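Local coordinates for protein VP1 (Polyomavirus HPyV7, PDB 4PCH) that probably serves as the major capsid protein, assembling into pentamers that build the icosahedral viral shell and take part in attachment to host cells, at residues 53-58 / 143-148; 59-64 / 162-167; 86-91 / 260-265; 117-122 / 198-203. All blocks are in the same frame, centred on the assembly; numbering follows the deposited sequence. Where two conformers were deposited one is given.

Contact 1 (53-58 / 143-148); sequences LGPGAA and NEALEG
P55 and N143 meet where two partly buried loops run past each other. P55 CD sits 3.6 Å from N143 CG and also touches N143 CB. The two side chains cross at about a right angle. Beside them, P55 CG reaches the methyl of A145, with 4.0 Å between P55 CG and A145 CB. L146 points toward the 53-58 loop and splits its two methyls. L146 CD2 packs on P55 at CA and CB. L146 CD1 lies 3.8 Å from L53 O and also touches L53 CB.

One direct hydrogen bond joins the loops. N143 N donates to L53 O over 3.0 Å. N143 is thus gripped at its backbone N by L53 O, while its CG lies on P55 CD.

The next layer fixes these groups. N143 CG is anti to the backbone N (chi1 -173°), which sets it beside the P55 ring. N143 OD1 then accepts from A145 N at 2.8 Å. On the other loop, G54 O takes two backbone donors, A57 N and A58 N, which curl the chain after P55. K33 NZ binds P55 O, and N168 ND2 binds A145 O. L53 also packs on A99 of a second subunit.

The OD1 bond makes an Asx turn, combined with a type I beta turn from N143 to L146. In the VP1 jelly roll this turn presents N143 and L146 to the loop between strands 52-53 and 62-67.

Contact 2 (59-64 / 162-167); sequences LCYSVA and KQVNAA
C60 and A167 begin the contact, where the approach to strand 62-67 passes a loop leaving strand 161-163. Strand 62-67 belongs to the large antiparallel sheet of the VP1 jelly roll. Strand 161-163 belongs to a separate small sheet of three strands. The contact therefore packs the small sheet's loop against the body of the fold. The touching parts run 108° apart, and no direct hydrogen bond joins them.

C60 meets the backbone, with C60 CB 3.4 Å from A167 O. That carbonyl is also a hydrogen-bond acceptor for N30 ND2.

Y61 uses both its backbone and its side chain. A water donates to Y61 O at 2.7 Å and to A166 O at 2.8 Å, so it bridges two carbonyls that cannot bond each other. Y61 CB touches V164 CG1 at 4.0 Å. The phenol end is held elsewhere, by a hydrogen bond from Y61 OH to W174 O. The ring also makes an edge-to-face contact with F120.

S62 turns the other way, and its OG bonds to L28 O.

V63 returns to the contact. It crosses V164 at a slant. V164 is the centre of an inverse gamma turn. V164 CG1 is anti to its own backbone N (chi1 -175°) and meets V63 CG1 at 3.7 Å.

Contact 3 (86-91 / 260-265); sequences YRLETE and RFFRVH
E89 and R263 face each other in an antiparallel strand pair. It joins strand 79-93 to strand 253-271 in the main sheet. The axes run 170° apart and 4.6 Å from each other. E89 and R263 form a hydrogen-bonded pair, with backbone N-H bonds both ways. R87 with H265 and E91 with F261 are also hydrogen-bonded pairs.

One face carries R87, E89, E91, F261, R263 and H265. E89 OE1 takes two donors. H265 NE2 gives a short bond of 2.6 Å to the syn lone pair of E89 OE1, in the plane of the imidazole. R263 NH2 meets E89 OE1 on the anti side at 2.9 Å, as a salt bridge. R87 NH1 pairs with E89 OE2 at 2.7 Å, and T207 OG1 bonds to the same oxygen. The R87 guanidinium lies flat on the H265 ring, centres 3.8 Å apart and planes at 28°. The two arginines and H265 may stabilise the carboxylate's negative charge.

Strands 79-93 and 253-271 are neighbours in the antiparallel sheet of the VP1 jelly roll. E213 of a third subunit pairs with R87, and Y186 of that subunit bonds to E91.

The opposite face carries L88, T90, F262 and V264. T90 OG1 is anti to its backbone N (chi1 -176°) and donates to F261 O at 2.8 Å. It accepts from R260 NH1 at 3.0 Å and lies over the centre of the F262 ring. R260 NH2 pairs with D231.

Contact 4 (117-122 / 198-203); sequences QLYFWA and PVVSYG
P198 starts the contact, with its CA and CB against the amide end of Q117. Q117 OE1 lies 3.4 Å from P198 CA, and the two side chains cross at about a right angle. P198 CB also touches the phenol oxygen of the next strand residue on that face, with 3.7 Å between P198 CB and Y119 OH. Outside the pair, P198 packs on I113 and V233.

V199 turns its side chain away and takes part through its backbone. Water joins it to the amide. The water donates to Q117 OE1 at 2.7 Å and accepts from V199 N at 3.0 Å.

V200 ends the contact. Its CG2 methyl approaches the Y119 ring obliquely, with V200 CG2 4.2 Å from Y119 CE1. The valine and tyrosine side chains cross at about a right angle.

From V199 to G203 the strand pairs antiparallel with a strand of a third subunit. The sheet thus runs on across the interface of the VP1 pentamer. Packing and one water link this strand to 117-124 of its own jelly roll.

Y119 OH donates to Q117 OE1 at 2.8 Å, tilted 27° from the carbonyl plane. Q117 NE2 is bound to G115 O, consistent with the modelled orientation of the amide. The buried Q117 amide is therefore satisfied at both ends, OE1 by the phenol and the water bridge to V199 N, and NE2 by G115 O.

How the contacts relate
Contacts 1 and 2 are neighbours, with centres 13 Å apart. They are joined by a salt bridge from E147 OE1 to K162 NZ at 2.8 Å, and by packing of L146 on C60. Contact 2 reaches contact 4 through Y61 and F120, where Y61 CE1 lies 3.7 Å from F120 CD2. Contacts 3 and 4 have centres 14 Å apart. W121 of contact 4 packs on T90 and F262 of contact 3, and contact 4 is nested in the chain loop that contact 3 closes. Both border the same third subunit. Contact 1 lies farthest from contact 3, about 29 Å between centres and on the other side of the chain's centre.

Contact 1 (53-58 / 143-148)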
loop_
_atom_site.group_PDB
_atom_site.type_symbol
_atom_site.label_atom_id
_atom_site.label_comp_id
_atom_site.label_asym_id
_atom_site.label_seq_id
_atom_site.Cartn_x
_atom_site.Cartn_y
_atom_site.Cartn_z
ATOM N N LEU B 53 -21.974 13.626 -20.406
ATOM C CA LEU B 53 -20.650 13.480 -20.976
ATOM C C LEU B 53 -20.578 14.160 -22.332
ATOM O O LEU B 53 -21.336 13.831 -23.215
ATOM C CB LEU B 53 -20.270 11.996 -21.164
ATOM C CG LEU B 53 -19.758 11.319 -19.908
ATOM C CD1 LEU B 53 -20.845 11.266 -18.848
ATOM C CD2 LEU B 53 -19.268 9.923 -20.288
ATOM N N GLY B 54 -19.643 15.084 -22.481
ATOM C CA GLY B 54 -19.498 15.832 -23.732
ATOM C C GLY B 54 -18.210 15.479 -24.444
ATOM O O GLY B 54 -17.209 15.214 -23.820
ATOM N N PRO B 55 -18.218 15.494 -25.772
ATOM C CA PRO B 55 -17.012 15.172 -26.494
ATOM C C PRO B 55 -15.955 16.274 -26.266
ATOM O O PRO B 55 -16.280 17.463 -26.213
ATOM C CB PRO B 55 -17.485 15.116 -27.950
ATOM C CG PRO B 55 -18.635 16.035 -27.998
ATOM C CD PRO B 55 -19.245 16.106 -26.641
ATOM N N GLY B 56 -14.709 15.858 -26.148
ATOM C CA GLY B 56 -13.637 16.777 -25.780
ATOM C C GLY B 56 -13.422 16.874 -24.280
ATOM O O GLY B 56 -12.361 17.303 -23.850
ATOM N N ALA B 57 -14.435 16.523 -23.499
ATOM C CA ALA B 57 -14.375 16.569 -22.039
ATOM C C ALA B 57 -14.155 15.194 -21.408
ATOM O O ALA B 57 -13.447 15.064 -20.396
ATOM C CB ALA B 57 -15.675 17.169 -21.517
ATOM N N ALA B 58 -14.795 14.181 -21.979
ATOM C CA ALA B 58 -14.718 12.813 -21.478
ATOM C C ALA B 58 -13.541 12.059 -22.078
ATOM O O ALA B 58 -13.379 12.040 -23.307
ATOM C CB ALA B 58 -16.009 12.082 -21.803
ATOM N N ASN B 143 -23.444 12.549 -25.004
ATOM C CA ASN B 143 -23.486 13.209 -26.298
ATOM C C ASN B 143 -23.362 12.205 -27.456
ATOM O O ASN B 143 -22.583 11.253 -27.386
ATOM C CB ASN B 143 -22.382 14.241 -26.392
ATOM C CG ASN B 143 -22.495 15.062 -27.650
ATOM O OD1 ASN B 143 -22.051 14.629 -28.699
ATOM N ND2 ASN B 143 -23.113 16.226 -27.555
ATOM N N GLU B 144 -24.145 12.436 -28.503
ATOM C CA GLU B 144 -24.242 11.530 -29.635
ATOM C C GLU B 144 -22.962 11.370 -30.444
ATOM O O GLU B 144 -22.857 10.427 -31.231
ATOM C CB GLU B 144 -25.379 11.967 -30.569
ATOM C CG GLU B 144 -26.770 11.745 -29.982
ATOM C CD GLU B 144 -27.010 10.289 -29.593
ATOM O OE1 GLU B 144 -26.727 9.931 -28.424
ATOM O OE2 GLU B 144 -27.448 9.499 -30.462
ATOM N N ALA B 145 -21.999 12.270 -30.261
ATOM C CA ALA B 145 -20.671 12.115 -30.881
ATOM C C ALA B 145 -19.859 10.996 -30.268
ATOM O O ALA B 145 -18.869 10.524 -30.860
ATOM C CB ALA B 145 -19.909 13.432 -30.826
ATOM N N LEU B 146 -20.278 10.550 -29.081
ATOM C CA LEU B 146 -19.617 9.485 -28.372
ATOM C C LEU B 146 -20.372 8.167 -28.545
ATOM O O LEU B 146 -21.583 8.159 -28.788
ATOM C CB LEU B 146 -19.543 9.845 -26.870
ATOM C CG LEU B 146 -18.810 11.142 -26.592
ATOM C CD1 LEU B 146 -18.940 11.536 -25.134
ATOM C CD2 LEU B 146 -17.352 11.072 -27.016
ATOM N N GLU B 147 -19.659 7.054 -28.401
ATOM C CA GLU B 147 -20.279 5.719 -28.495
ATOM C C GLU B 147 -21.167 5.459 -27.269
ATOM O O GLU B 147 -20.663 5.280 -26.123
ATOM C CB GLU B 147 -19.219 4.606 -28.598
ATOM C CG GLU B 147 -18.631 4.422 -30.003
ATOM C CD GLU B 147 -19.564 3.744 -31.022
ATOM O OE1 GLU B 147 -20.686 3.334 -30.693
ATOM O OE2 GLU B 147 -19.189 3.603 -32.201
ATOM N N GLY B 148 -22.476 5.439 -27.513
ATOM C CA GLY B 148 -23.455 5.257 -26.443
ATOM C C GLY B 148 -23.456 3.790 -26.012
ATOM O O GLY B 148 -23.524 2.909 -26.872
#

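Contact 2 (59-64 / 162-167)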
loop_
_atom_site.group_PDB
_atom_site.type_symbol
_atom_site.label_atom_id
_atom_site.label_comp_id
_atom_site.label_asym_id
_atom_site.label_seq_id
_atom_site.Cartn_x
_atom_site.Cartn_y
_atom_site.Cartn_z
ATOM N N LEU B 59 -12.745 11.412 -21.238
ATOM C CA LEU B 59 -11.605 10.625 -21.739
ATOM C C LEU B 59 -12.094 9.373 -22.458
ATOM O O LEU B 59 -12.946 8.635 -21.939
ATOM C CB LEU B 59 -10.628 10.228 -20.625
ATOM C CG LEU B 59 -9.317 9.578 -21.095
ATOM C CD1 LEU B 59 -8.480 10.560 -21.908
ATOM C CD2 LEU B 59 -8.549 9.031 -19.910
ATOM N N CYS B 60 -11.541 9.129 -23.659
ATOM C CA CYS B 60 -11.856 7.929 -24.408
ATOM C C CYS B 60 -10.668 6.992 -24.489
ATOM O O CYS B 60 -9.547 7.403 -24.270
ATOM C CB CYS B 60 -12.343 8.289 -25.816
ATOM S SG CYS B 60 -13.910 9.173 -25.875
ATOM N N TYR B 61 -10.905 5.721 -24.803
ATOM C CA TYR B 61 -9.773 4.833 -25.017
ATOM C C TYR B 61 -8.934 5.310 -26.214
ATOM O O TYR B 61 -9.479 5.817 -27.225
ATOM C CB TYR B 61 -10.231 3.418 -25.300
ATOM C CG TYR B 61 -10.810 2.691 -24.114
ATOM C CD1 TYR B 61 -9.987 2.078 -23.173
ATOM C CD2 TYR B 61 -12.172 2.578 -23.955
ATOM C CE1 TYR B 61 -10.512 1.401 -22.085
ATOM C CE2 TYR B 61 -12.724 1.885 -22.876
ATOM C CZ TYR B 61 -11.886 1.307 -21.933
ATOM O OH TYR B 61 -12.456 0.634 -20.878
ATOM N N SER B 62 -7.632 5.132 -26.059
ATOM C CA SER B 62 -6.655 5.292 -27.102
ATOM C C SER B 62 -6.438 3.946 -27.731
ATOM O O SER B 62 -6.389 2.950 -27.021
ATOM C CB SER B 62 -5.333 5.770 -26.498
ATOM O OG SER B 62 -5.459 7.078 -25.931
ATOM N N VAL B 63 -6.261 3.924 -29.047
ATOM C CA VAL B 63 -5.996 2.678 -29.759
ATOM C C VAL B 63 -4.875 2.894 -30.759
ATOM O O VAL B 63 -4.741 3.970 -31.359
ATOM C CB VAL B 63 -7.245 2.127 -30.490
ATOM C CG1 VAL B 63 -8.327 1.723 -29.493
ATOM C CG2 VAL B 63 -7.807 3.135 -31.454
ATOM N N ALA B 64 -4.109 1.846 -30.977
ATOM C CA ALA B 64 -3.131 1.813 -32.059
ATOM C C ALA B 64 -3.163 0.422 -32.655
ATOM O O ALA B 64 -3.346 -0.546 -31.922
ATOM C CB ALA B 64 -1.742 2.151 -31.571
ATOM N N LYS B 162 -19.425 -4.476 -27.876
ATOM C CA LYS B 162 -18.770 -3.885 -29.045
ATOM C C LYS B 162 -17.277 -4.085 -28.898
ATOM O O LYS B 162 -16.782 -4.511 -27.843
ATOM C CB LYS B 162 -19.053 -2.390 -29.178
ATOM C CG LYS B 162 -20.452 -1.988 -29.603
ATOM C CD LYS B 162 -20.434 -0.662 -30.346
ATOM C CE LYS B 162 -21.816 -0.381 -30.894
ATOM N NZ LYS B 162 -21.949 0.993 -31.433
ATOM N N GLN B 163 -16.552 -3.809 -29.982
ATOM C CA GLN B 163 -15.085 -3.757 -29.911
ATOM C C GLN B 163 -14.582 -2.334 -30.059
ATOM O O GLN B 163 -15.172 -1.538 -30.773
ATOM C CB GLN B 163 -14.472 -4.647 -30.998
ATOM C CG GLN B 163 -14.974 -6.065 -30.959
ATOM C CD GLN B 163 -14.200 -6.973 -31.917
ATOM O OE1 GLN B 163 -13.543 -7.923 -31.497
ATOM N NE2 GLN B 163 -14.236 -6.648 -33.193
ATOM N N VAL B 164 -13.461 -2.027 -29.404
ATOM C CA VAL B 164 -12.935 -0.663 -29.406
ATOM C C VAL B 164 -12.141 -0.441 -30.698
ATOM O O VAL B 164 -10.941 -0.739 -30.756
ATOM C CB VAL B 164 -12.102 -0.344 -28.156
ATOM C CG1 VAL B 164 -11.700 1.129 -28.179
ATOM C CG2 VAL B 164 -12.901 -0.615 -26.903
ATOM N N ASN B 165 -12.847 0.024 -31.725
ATOM C CA ASN B 165 -12.338 0.155 -33.099
ATOM C C ASN B 165 -12.422 1.597 -33.580
ATOM O O ASN B 165 -12.426 1.861 -34.785
ATOM C CB ASN B 165 -13.150 -0.732 -34.068
ATOM C CG ASN B 165 -14.658 -0.460 -34.000
ATOM O OD1 ASN B 165 -15.109 0.527 -33.377
ATOM N ND2 ASN B 165 -15.447 -1.352 -34.606
ATOM N N ALA B 166 -12.476 2.521 -32.636
ATOM C CA ALA B 166 -12.579 3.923 -32.946
ATOM C C ALA B 166 -12.143 4.704 -31.701
ATOM O O ALA B 166 -11.948 4.142 -30.634
ATOM C CB ALA B 166 -13.991 4.269 -33.299
ATOM N N ALA B 167 -12.029 6.006 -31.921
ATOM C CA ALA B 167 -11.438 6.948 -30.983
ATOM C C ALA B 167 -12.460 7.528 -30.013
ATOM O O ALA B 167 -12.113 8.328 -29.161
ATOM C CB ALA B 167 -10.811 8.089 -31.789
HETATM O O HOH W 1 -12.001 5.146 -28.020
#

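Contact 3 (86-91 / 260-265)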
loop_
_atom_site.group_PDB
_atom_site.type_symbol
_atom_site.label_atom_id
_atom_site.label_comp_id
_atom_site.label_asym_id
_atom_site.label_seq_id
_atom_site.Cartn_x
_atom_site.Cartn_y
_atom_site.Cartn_z
ATOM N N TYR B 86 4.731 -12.399 -26.905
ATOM C CA TYR B 86 4.901 -13.180 -25.673
ATOM C C TYR B 86 5.260 -12.337 -24.447
ATOM O O TYR B 86 5.214 -12.832 -23.329
ATOM C CB TYR B 86 5.931 -14.303 -25.875
ATOM C CG TYR B 86 7.313 -13.819 -26.258
ATOM C CD1 TYR B 86 7.668 -13.643 -27.584
ATOM C CD2 TYR B 86 8.262 -13.534 -25.285
ATOM C CE1 TYR B 86 8.936 -13.192 -27.939
ATOM C CE2 TYR B 86 9.524 -13.096 -25.622
ATOM C CZ TYR B 86 9.862 -12.920 -26.939
ATOM O OH TYR B 86 11.124 -12.473 -27.216
ATOM N N ARG B 87 5.564 -11.058 -24.648
ATOM C CA ARG B 87 6.002 -10.201 -23.549
ATOM C C ARG B 87 5.841 -8.772 -23.989
ATOM O O ARG B 87 5.994 -8.462 -25.172
ATOM C CB ARG B 87 7.484 -10.518 -23.230
ATOM C CG ARG B 87 8.215 -9.625 -22.253
ATOM C CD ARG B 87 9.473 -10.318 -21.696
ATOM N NE ARG B 87 10.597 -10.399 -22.639
ATOM C CZ ARG B 87 11.441 -9.397 -22.910
ATOM N NH1 ARG B 87 11.290 -8.204 -22.348
ATOM N NH2 ARG B 87 12.436 -9.575 -23.768
ATOM N N LEU B 88 5.506 -7.894 -23.048
ATOM C CA LEU B 88 5.553 -6.471 -23.355
ATOM C C LEU B 88 6.104 -5.677 -22.190
ATOM O O LEU B 88 6.111 -6.151 -21.051
ATOM C CB LEU B 88 4.200 -5.941 -23.785
ATOM C CG LEU B 88 3.043 -5.807 -22.803
ATOM C CD1 LEU B 88 3.207 -4.625 -21.840
ATOM C CD2 LEU B 88 1.729 -5.670 -23.549
ATOM N N GLU B 89 6.570 -4.470 -22.506
ATOM C CA GLU B 89 6.825 -3.449 -21.487
ATOM C C GLU B 89 5.840 -2.339 -21.743
ATOM O O GLU B 89 5.574 -2.005 -22.880
ATOM C CB GLU B 89 8.257 -2.888 -21.545
ATOM C CG GLU B 89 9.349 -3.864 -21.138
ATOM C CD GLU B 89 9.651 -4.869 -22.218
ATOM O OE1 GLU B 89 9.963 -4.432 -23.340
ATOM O OE2 GLU B 89 9.587 -6.105 -21.960
ATOM N N THR B 90 5.287 -1.751 -20.686
ATOM C CA THR B 90 4.436 -0.572 -20.873
ATOM C C THR B 90 4.730 0.422 -19.754
ATOM O O THR B 90 5.024 0.006 -18.618
ATOM C CB THR B 90 2.936 -0.941 -20.973
ATOM O OG1 THR B 90 2.167 0.266 -21.247
ATOM C CG2 THR B 90 2.433 -1.610 -19.671
ATOM N N GLU B 91 4.736 1.720 -20.079
ATOM C CA GLU B 91 5.060 2.778 -19.123
ATOM C C GLU B 91 4.163 3.971 -19.375
ATOM O O GLU B 91 3.950 4.371 -20.520
ATOM C CB GLU B 91 6.496 3.324 -19.301
ATOM C CG GLU B 91 7.675 2.383 -19.209
ATOM C CD GLU B 91 9.015 3.091 -19.493
ATOM O OE1 GLU B 91 9.229 4.276 -19.027
ATOM O OE2 GLU B 91 9.854 2.432 -20.175
ATOM N N ARG B 260 1.182 6.672 -23.350
ATOM C CA ARG B 260 1.486 5.342 -22.800
ATOM C C ARG B 260 2.365 4.601 -23.788
ATOM O O ARG B 260 1.949 4.335 -24.919
ATOM C CB ARG B 260 0.267 4.481 -22.423
ATOM C CG ARG B 260 0.693 3.103 -21.924
ATOM C CD ARG B 260 -0.441 2.284 -21.325
ATOM N NE ARG B 260 -0.789 2.754 -19.973
ATOM C CZ ARG B 260 -0.169 2.367 -18.859
ATOM N NH1 ARG B 260 0.855 1.520 -18.896
ATOM N NH2 ARG B 260 -0.543 2.844 -17.672
ATOM N N PHE B 261 3.584 4.309 -23.334
ATOM C CA PHE B 261 4.593 3.558 -24.097
ATOM C C PHE B 261 4.284 2.071 -24.069
ATOM O O PHE B 261 3.941 1.544 -23.037
ATOM C CB PHE B 261 5.996 3.819 -23.516
ATOM C CG PHE B 261 7.094 3.004 -24.149
ATOM C CD1 PHE B 261 7.601 3.356 -25.383
ATOM C CD2 PHE B 261 7.603 1.866 -23.511
ATOM C CE1 PHE B 261 8.609 2.629 -25.983
ATOM C CE2 PHE B 261 8.612 1.139 -24.110
ATOM C CZ PHE B 261 9.109 1.506 -25.338
ATOM N N PHE B 262 4.508 1.386 -25.200
ATOM C CA PHE B 262 4.484 -0.073 -25.259
ATOM C C PHE B 262 5.687 -0.533 -26.065
ATOM O O PHE B 262 6.018 0.084 -27.080
ATOM C CB PHE B 262 3.269 -0.605 -26.011
ATOM C CG PHE B 262 1.943 -0.400 -25.323
ATOM C CD1 PHE B 262 1.268 0.804 -25.429
ATOM C CD2 PHE B 262 1.355 -1.439 -24.587
ATOM C CE1 PHE B 262 0.015 0.968 -24.845
ATOM C CE2 PHE B 262 0.105 -1.279 -23.998
ATOM C CZ PHE B 262 -0.568 -0.062 -24.147
ATOM N N ARG B 263 6.345 -1.604 -25.613
ATOM C CA ARG B 263 7.283 -2.360 -26.441
ATOM C C ARG B 263 6.771 -3.804 -26.459
ATOM O O ARG B 263 6.636 -4.436 -25.416
ATOM C CB ARG B 263 8.712 -2.328 -25.867
ATOM C CG ARG B 263 9.726 -3.066 -26.741
ATOM C CD ARG B 263 11.130 -3.086 -26.163
ATOM N NE ARG B 263 11.680 -1.770 -25.836
ATOM C CZ ARG B 263 11.707 -1.208 -24.626
ATOM N NH1 ARG B 263 12.252 -0.007 -24.487
ATOM N NH2 ARG B 263 11.152 -1.796 -23.549
ATOM N N VAL B 264 6.492 -4.326 -27.642
ATOM C CA VAL B 264 5.881 -5.654 -27.749
ATOM C C VAL B 264 6.916 -6.576 -28.375
ATOM O O VAL B 264 7.451 -6.266 -29.460
ATOM C CB VAL B 264 4.602 -5.613 -28.627
ATOM C CG1 VAL B 264 3.993 -6.997 -28.765
ATOM C CG2 VAL B 264 3.554 -4.671 -28.033
ATOM N N HIS B 265 7.191 -7.704 -27.717
ATOM C CA HIS B 265 8.150 -8.673 -28.217
ATOM C C HIS B 265 7.455 -9.842 -28.855
ATOM O O HIS B 265 6.580 -10.450 -28.247
ATOM C CB HIS B 265 9.007 -9.171 -27.073
ATOM C CG HIS B 265 9.701 -8.075 -26.340
ATOM N ND1 HIS B 265 11.029 -7.768 -26.555
ATOM C CD2 HIS B 265 9.261 -7.212 -25.398
ATOM C CE1 HIS B 265 11.373 -6.762 -25.771
ATOM N NE2 HIS B 265 10.315 -6.399 -25.074
HETATM O O HOH W 2 2.422 0.847 -16.526
HETATM O O HOH W 3 11.771 2.057 -22.513
HETATM O O HOH W 4 10.722 -0.400 -21.140
#

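Contact 4 (117-122 / 198-203)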
loop_
_atom_site.group_PDB
_atom_site.type_symbol
_atom_site.label_atom_id
_atom_site.label_comp_id
_atom_site.label_asym_id
_atom_site.label_seq_id
_atom_site.Cartn_x
_atom_site.Cartn_y
_atom_site.Cartn_z
ATOM N N GLN B 117 -9.588 8.082 -10.943
ATOM C CA GLN B 117 -8.506 7.668 -11.824
ATOM C C GLN B 117 -8.839 6.337 -12.506
ATOM O O GLN B 117 -9.593 5.521 -11.973
ATOM C CB GLN B 117 -7.195 7.477 -11.029
ATOM C CG GLN B 117 -6.783 8.691 -10.207
ATOM C CD GLN B 117 -5.932 8.356 -9.013
ATOM O OE1 GLN B 117 -4.911 7.663 -9.124
ATOM N NE2 GLN B 117 -6.303 8.915 -7.844
ATOM N N LEU B 118 -8.194 6.146 -13.657
ATOM C CA LEU B 118 -8.198 4.874 -14.379
ATOM C C LEU B 118 -6.852 4.701 -15.043
ATOM O O LEU B 118 -6.395 5.611 -15.736
ATOM C CB LEU B 118 -9.290 4.852 -15.429
ATOM C CG LEU B 118 -9.267 3.696 -16.452
ATOM C CD1 LEU B 118 -9.478 2.359 -15.741
ATOM C CD2 LEU B 118 -10.257 3.896 -17.588
ATOM N N TYR B 119 -6.250 3.528 -14.851
ATOM C CA TYR B 119 -4.996 3.155 -15.544
ATOM C C TYR B 119 -5.254 1.828 -16.221
ATOM O O TYR B 119 -5.534 0.848 -15.555
ATOM C CB TYR B 119 -3.847 3.078 -14.573
ATOM C CG TYR B 119 -3.737 4.329 -13.733
ATOM C CD1 TYR B 119 -3.140 5.468 -14.239
ATOM C CD2 TYR B 119 -4.263 4.386 -12.452
ATOM C CE1 TYR B 119 -3.070 6.640 -13.499
ATOM C CE2 TYR B 119 -4.166 5.537 -11.690
ATOM C CZ TYR B 119 -3.587 6.671 -12.227
ATOM O OH TYR B 119 -3.508 7.839 -11.513
ATOM N N PHE B 120 -5.245 1.831 -17.547
ATOM C CA PHE B 120 -5.664 0.635 -18.301
ATOM C C PHE B 120 -4.763 0.394 -19.482
ATOM O O PHE B 120 -4.409 1.341 -20.184
ATOM C CB PHE B 120 -7.104 0.791 -18.800
ATOM C CG PHE B 120 -7.580 -0.343 -19.658
ATOM C CD1 PHE B 120 -8.223 -1.434 -19.091
ATOM C CD2 PHE B 120 -7.414 -0.297 -21.045
ATOM C CE1 PHE B 120 -8.667 -2.497 -19.871
ATOM C CE2 PHE B 120 -7.837 -1.343 -21.830
ATOM C CZ PHE B 120 -8.452 -2.453 -21.248
ATOM N N TRP B 121 -4.403 -0.874 -19.712
ATOM C CA TRP B 121 -3.759 -1.238 -20.964
ATOM C C TRP B 121 -4.303 -2.578 -21.457
ATOM O O TRP B 121 -4.778 -3.427 -20.669
ATOM C CB TRP B 121 -2.216 -1.271 -20.834
ATOM C CG TRP B 121 -1.721 -2.286 -19.869
ATOM C CD1 TRP B 121 -1.337 -2.065 -18.563
ATOM C CD2 TRP B 121 -1.547 -3.695 -20.107
ATOM N NE1 TRP B 121 -0.973 -3.251 -17.984
ATOM C CE2 TRP B 121 -1.087 -4.264 -18.903
ATOM C CE3 TRP B 121 -1.755 -4.529 -21.213
ATOM C CZ2 TRP B 121 -0.828 -5.632 -18.771
ATOM C CZ3 TRP B 121 -1.488 -5.882 -21.096
ATOM C CH2 TRP B 121 -1.032 -6.425 -19.869
ATOM N N ALA B 122 -4.219 -2.755 -22.768
ATOM C CA ALA B 122 -4.527 -4.021 -23.442
ATOM C C ALA B 122 -3.643 -4.208 -24.657
ATOM O O ALA B 122 -3.230 -3.248 -25.313
ATOM C CB ALA B 122 -6.001 -4.131 -23.824
ATOM N N PRO B 198 -3.283 10.862 -6.792
ATOM C CA PRO B 198 -2.738 9.808 -7.656
ATOM C C PRO B 198 -1.306 9.425 -7.330
ATOM O O PRO B 198 -0.530 10.262 -6.871
ATOM C CB PRO B 198 -2.771 10.446 -9.033
ATOM C CG PRO B 198 -2.599 11.926 -8.778
ATOM C CD PRO B 198 -3.179 12.201 -7.403
ATOM N N VAL B 199 -0.959 8.167 -7.597
ATOM C CA VAL B 199 0.410 7.675 -7.488
ATOM C C VAL B 199 0.700 6.971 -8.807
ATOM O O VAL B 199 -0.004 6.032 -9.160
ATOM C CB VAL B 199 0.559 6.697 -6.320
ATOM C CG1 VAL B 199 1.989 6.160 -6.247
ATOM C CG2 VAL B 199 0.167 7.378 -5.020
ATOM N N VAL B 200 1.714 7.454 -9.525
ATOM C CA VAL B 200 2.072 6.959 -10.861
ATOM C C VAL B 200 3.527 6.530 -10.711
ATOM O O VAL B 200 4.336 7.255 -10.160
ATOM C CB VAL B 200 1.957 8.072 -11.930
ATOM C CG1 VAL B 200 2.673 7.699 -13.230
ATOM C CG2 VAL B 200 0.489 8.380 -12.222
ATOM N N SER B 201 3.858 5.357 -11.212
ATOM C CA SER B 201 5.261 4.957 -11.265
ATOM C C SER B 201 5.587 4.492 -12.660
ATOM O O SER B 201 4.705 4.074 -13.397
ATOM C CB SER B 201 5.568 3.860 -10.275
ATOM O OG SER B 201 5.030 2.623 -10.693
ATOM N N TYR B 202 6.868 4.605 -13.017
ATOM C CA TYR B 202 7.328 4.284 -14.371
ATOM C C TYR B 202 8.802 3.968 -14.312
ATOM O O TYR B 202 9.497 4.328 -13.384
ATOM C CB TYR B 202 7.070 5.445 -15.357
ATOM C CG TYR B 202 7.748 6.755 -14.963
ATOM C CD1 TYR B 202 7.110 7.689 -14.151
ATOM C CD2 TYR B 202 9.019 7.054 -15.397
ATOM C CE1 TYR B 202 7.734 8.878 -13.773
ATOM C CE2 TYR B 202 9.663 8.226 -15.015
ATOM C CZ TYR B 202 9.008 9.153 -14.222
ATOM O OH TYR B 202 9.634 10.308 -13.873
ATOM N N GLY B 203 9.283 3.258 -15.312
ATOM C CA GLY B 203 10.675 2.863 -15.357
ATOM C C GLY B 203 10.863 1.987 -16.584
ATOM O O GLY B 203 9.907 1.532 -17.186
HETATM O O HOH W 5 -3.219 6.167 -7.636
#